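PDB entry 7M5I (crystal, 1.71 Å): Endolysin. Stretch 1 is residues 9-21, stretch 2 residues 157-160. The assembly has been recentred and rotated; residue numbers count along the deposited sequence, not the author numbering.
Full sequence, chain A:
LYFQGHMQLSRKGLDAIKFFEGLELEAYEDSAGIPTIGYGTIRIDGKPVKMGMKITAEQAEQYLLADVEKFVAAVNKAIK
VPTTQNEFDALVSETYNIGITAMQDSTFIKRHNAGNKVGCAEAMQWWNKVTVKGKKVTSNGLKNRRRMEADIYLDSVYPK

Stretch 1 9-21: LSRKGLDAIKFFE
Stretch 2 157-160: VYPK

Stretch 1 is a helix from Arg-11 to Glu-21, led in by Leu-9 and Ser-10. Stretch 2 is the C-terminal end of the chain, extended and without regular structure. It crosses the helix flank obliquely, advancing partly in the helix direction: Tyr-158 lies beside the first turn, Pro-159 beside Ala-16, and Lys-160 near Phe-19. The register is set by Ala-16 and Pro-159, whose CA atoms are 6.2 Å apart.

Up to Phe-20, helical phi lies between about -55 and -70 and psi between -33 and -49; Glu-21, at -84/-35, departs slightly. Main-chain bonds run from residue i+4 N to residue i O, starting with Leu-14 N to Ser-10 O at 2.9 Å. Ser-10, at phi/psi -76/169 and chi1 p, caps the helix: its OG accepts from Gly-13 N at 2.9 Å. Within the helix, one turn apart, Arg-11 NH1 and Asp-15 OD2 form a salt bridge at 3.1 Å. Tyr-158 (-105/152) and Pro-159 (-65/155) are extended.

No hydrogen bond joins the stretches. They meet by shape, burying 326 Å² in total. Tyr-158, chi1 m and chi2 77°, lays its ring against the first turn. Lys-12 CB sits over one face of the Tyr-158 ring, 3.9 Å from its centroid and 17° off the normal, a CH-pi contact. The rest of Lys-12 (chi1 m, then t, t, t) leads away, so its charged end stays exposed. Lys-12 O lies 3.5 Å from Tyr-158 CD2. Gly-13 has no side chain, and its N approaches Tyr-158 CE2 at 3.9 Å. Ala-16 CB meets the ring edge, 4.3 Å from CD2 of Tyr-158. The phenol OH of Tyr-158 is hydrogen-bonded elsewhere in the structure.

Pro-159 is the second bump. Its ring, C-gamma exo, fills a hollow walled by Phe-19 and Phe-20 and floored by Ala-16. The small methyl of Ala-16 leaves room for it: Ala-16 CB is 3.8 Å from Pro-159 CD. Phe-19 (chi1 t, chi2 -87°) turns a face to the proline. Pro-159 CB stands 3.8 Å from the Phe-19 ring centroid, 19° off the normal, in a second CH-pi contact; the nearest atom pair is Phe-19 CD1 to Pro-159 CB at 3.6 Å. Phe-20 (chi1 m, chi2 -39°) starts sideways, but its ring end comes nearer, placing Phe-20 CZ 3.8 Å from Pro-159 CG.

Lys-160 has its CB directed away, with chi angles p, t, p, t, and is poorly ordered. Its main chain still touches the helix, with Lys-160 C 3.8 Å from Phe-19 CE2. Ile-17 points away from the contact.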

# COMPACT_ATOMS: atom_id res chain seq x y z
N LEU A 9 -3.10 -2.34 11.05
CA LEU A 9 -2.49 -1.08 10.55
C LEU A 9 -2.63 -0.00 11.63
O LEU A 9 -3.74 0.17 12.22
CB LEU A 9 -3.23 -0.72 9.27
CG LEU A 9 -2.63 0.40 8.46
CD1 LEU A 9 -1.24 0.08 7.95
CD2 LEU A 9 -3.56 0.62 7.26
N SER A 10 -1.56 0.70 11.96
CA SER A 10 -1.63 1.75 13.01
C SER A 10 -2.33 2.97 12.43
O SER A 10 -2.40 3.05 11.21
CB SER A 10 -0.26 2.10 13.55
OG SER A 10 0.43 2.88 12.62
N ARG A 11 -2.67 3.92 13.28
CA ARG A 11 -3.17 5.25 12.84
C ARG A 11 -2.12 5.88 11.92
O ARG A 11 -2.50 6.42 10.88
CB ARG A 11 -3.41 6.14 14.04
CG ARG A 11 -4.16 7.42 13.69
CD ARG A 11 -3.24 8.63 13.62
NE ARG A 11 -2.45 8.83 14.86
CZ ARG A 11 -1.37 9.63 14.94
NH1 ARG A 11 -0.96 10.31 13.89
NH2 ARG A 11 -0.67 9.68 16.06
N LYS A 12 -0.86 5.85 12.34
CA LYS A 12 0.24 6.43 11.52
C LYS A 12 0.36 5.69 10.19
O LYS A 12 0.63 6.33 9.12
CB LYS A 12 1.54 6.39 12.31
CG LYS A 12 1.66 7.40 13.44
CD LYS A 12 2.99 7.27 14.17
CE LYS A 12 3.17 8.39 15.16
NZ LYS A 12 4.10 8.07 16.29
N GLY A 13 0.14 4.38 10.17
CA GLY A 13 0.21 3.60 8.93
C GLY A 13 -0.93 3.97 8.00
O GLY A 13 -0.69 4.10 6.79
N LEU A 14 -2.13 4.18 8.55
CA LEU A 14 -3.29 4.58 7.71
C LEU A 14 -3.01 5.99 7.16
O LEU A 14 -3.27 6.19 5.98
CB LEU A 14 -4.59 4.53 8.50
CG LEU A 14 -5.86 4.79 7.68
CD1 LEU A 14 -6.16 3.65 6.75
CD2 LEU A 14 -7.00 5.04 8.61
N ASP A 15 -2.50 6.88 7.98
CA ASP A 15 -2.14 8.27 7.59
C ASP A 15 -1.14 8.21 6.42
O ASP A 15 -1.27 8.98 5.49
CB ASP A 15 -1.52 9.04 8.78
CG ASP A 15 -2.40 9.46 9.96
OD1 ASP A 15 -3.65 9.45 9.86
OD2 ASP A 15 -1.79 9.79 11.00
N ALA A 16 -0.16 7.30 6.45
CA ALA A 16 0.84 7.16 5.38
C ALA A 16 0.17 6.70 4.08
O ALA A 16 0.44 7.28 2.99
CB ALA A 16 1.98 6.25 5.79
N ILE A 17 -0.72 5.72 4.14
CA ILE A 17 -1.41 5.24 2.90
C ILE A 17 -2.26 6.38 2.36
O ILE A 17 -2.25 6.58 1.12
CB ILE A 17 -2.22 3.95 3.20
CG1 ILE A 17 -1.21 2.86 3.57
CG2 ILE A 17 -3.05 3.60 1.98
CD1 ILE A 17 -1.83 1.51 3.92
N LYS A 18 -2.96 7.12 3.22
CA LYS A 18 -3.75 8.30 2.78
C LYS A 18 -2.82 9.24 2.02
O LYS A 18 -3.20 9.80 0.98
CB LYS A 18 -4.41 9.01 3.96
CG LYS A 18 -5.57 8.26 4.60
CD LYS A 18 -6.04 8.99 5.82
CE LYS A 18 -7.28 8.43 6.46
NZ LYS A 18 -7.47 9.04 7.79
N PHE A 19 -1.66 9.53 2.59
CA PHE A 19 -0.68 10.48 2.03
C PHE A 19 -0.21 10.02 0.65
O PHE A 19 -0.16 10.79 -0.32
CB PHE A 19 0.46 10.60 3.02
CG PHE A 19 1.58 11.49 2.54
CD1 PHE A 19 2.60 11.00 1.76
CD2 PHE A 19 1.58 12.82 2.88
CE1 PHE A 19 3.63 11.84 1.33
CE2 PHE A 19 2.62 13.66 2.45
CZ PHE A 19 3.60 13.17 1.63
N PHE A 20 0.08 8.72 0.51
CA PHE A 20 0.53 8.13 -0.77
C PHE A 20 -0.57 8.15 -1.85
O PHE A 20 -0.24 8.34 -3.07
CB PHE A 20 1.03 6.69 -0.57
CG PHE A 20 2.24 6.57 0.32
CD1 PHE A 20 3.29 7.50 0.28
CD2 PHE A 20 2.36 5.47 1.16
CE1 PHE A 20 4.38 7.36 1.11
CE2 PHE A 20 3.45 5.34 2.00
CZ PHE A 20 4.46 6.28 1.99
N GLU A 21 -1.83 8.01 -1.46
CA GLU A 21 -2.95 7.91 -2.42
C GLU A 21 -3.40 9.32 -2.84
O GLU A 21 -3.97 9.47 -3.97
CB GLU A 21 -4.13 7.14 -1.83
CG GLU A 21 -3.84 5.67 -1.58
CD GLU A 21 -3.62 4.83 -2.83
OE1 GLU A 21 -4.06 5.25 -3.93
OE2 GLU A 21 -2.82 3.91 -2.76
N VAL A 157 9.99 6.35 10.55
CA VAL A 157 9.85 7.77 10.09
C VAL A 157 8.76 7.78 9.02
O VAL A 157 8.94 7.12 7.99
CB VAL A 157 11.19 8.31 9.54
CG1 VAL A 157 11.04 9.60 8.75
CG2 VAL A 157 12.19 8.51 10.65
N TYR A 158 7.67 8.44 9.31
CA TYR A 158 6.44 8.43 8.50
C TYR A 158 6.35 9.75 7.75
O TYR A 158 6.97 10.72 8.16
CB TYR A 158 5.21 8.25 9.37
CG TYR A 158 5.06 6.87 9.96
CD1 TYR A 158 5.84 6.47 11.06
CD2 TYR A 158 4.13 5.99 9.48
CE1 TYR A 158 5.68 5.22 11.62
CE2 TYR A 158 4.00 4.72 10.01
CZ TYR A 158 4.75 4.34 11.09
OH TYR A 158 4.52 3.11 11.66
N PRO A 159 5.70 9.76 6.57
CA PRO A 159 5.70 10.93 5.69
C PRO A 159 5.00 12.14 6.31
O PRO A 159 4.08 11.94 7.07
CB PRO A 159 4.85 10.51 4.50
CG PRO A 159 4.61 9.04 4.61
CD PRO A 159 5.01 8.61 6.00
N LYS A 160 5.35 13.37 5.89
CA LYS A 160 4.56 14.63 6.21
C LYS A 160 4.56 15.64 5.05
O LYS A 160 5.50 15.53 4.23
CB LYS A 160 5.17 15.25 7.47
CG LYS A 160 6.69 15.17 7.51
CD LYS A 160 7.35 15.84 8.71
CE LYS A 160 6.69 15.47 10.01
NZ LYS A 160 7.65 15.50 11.14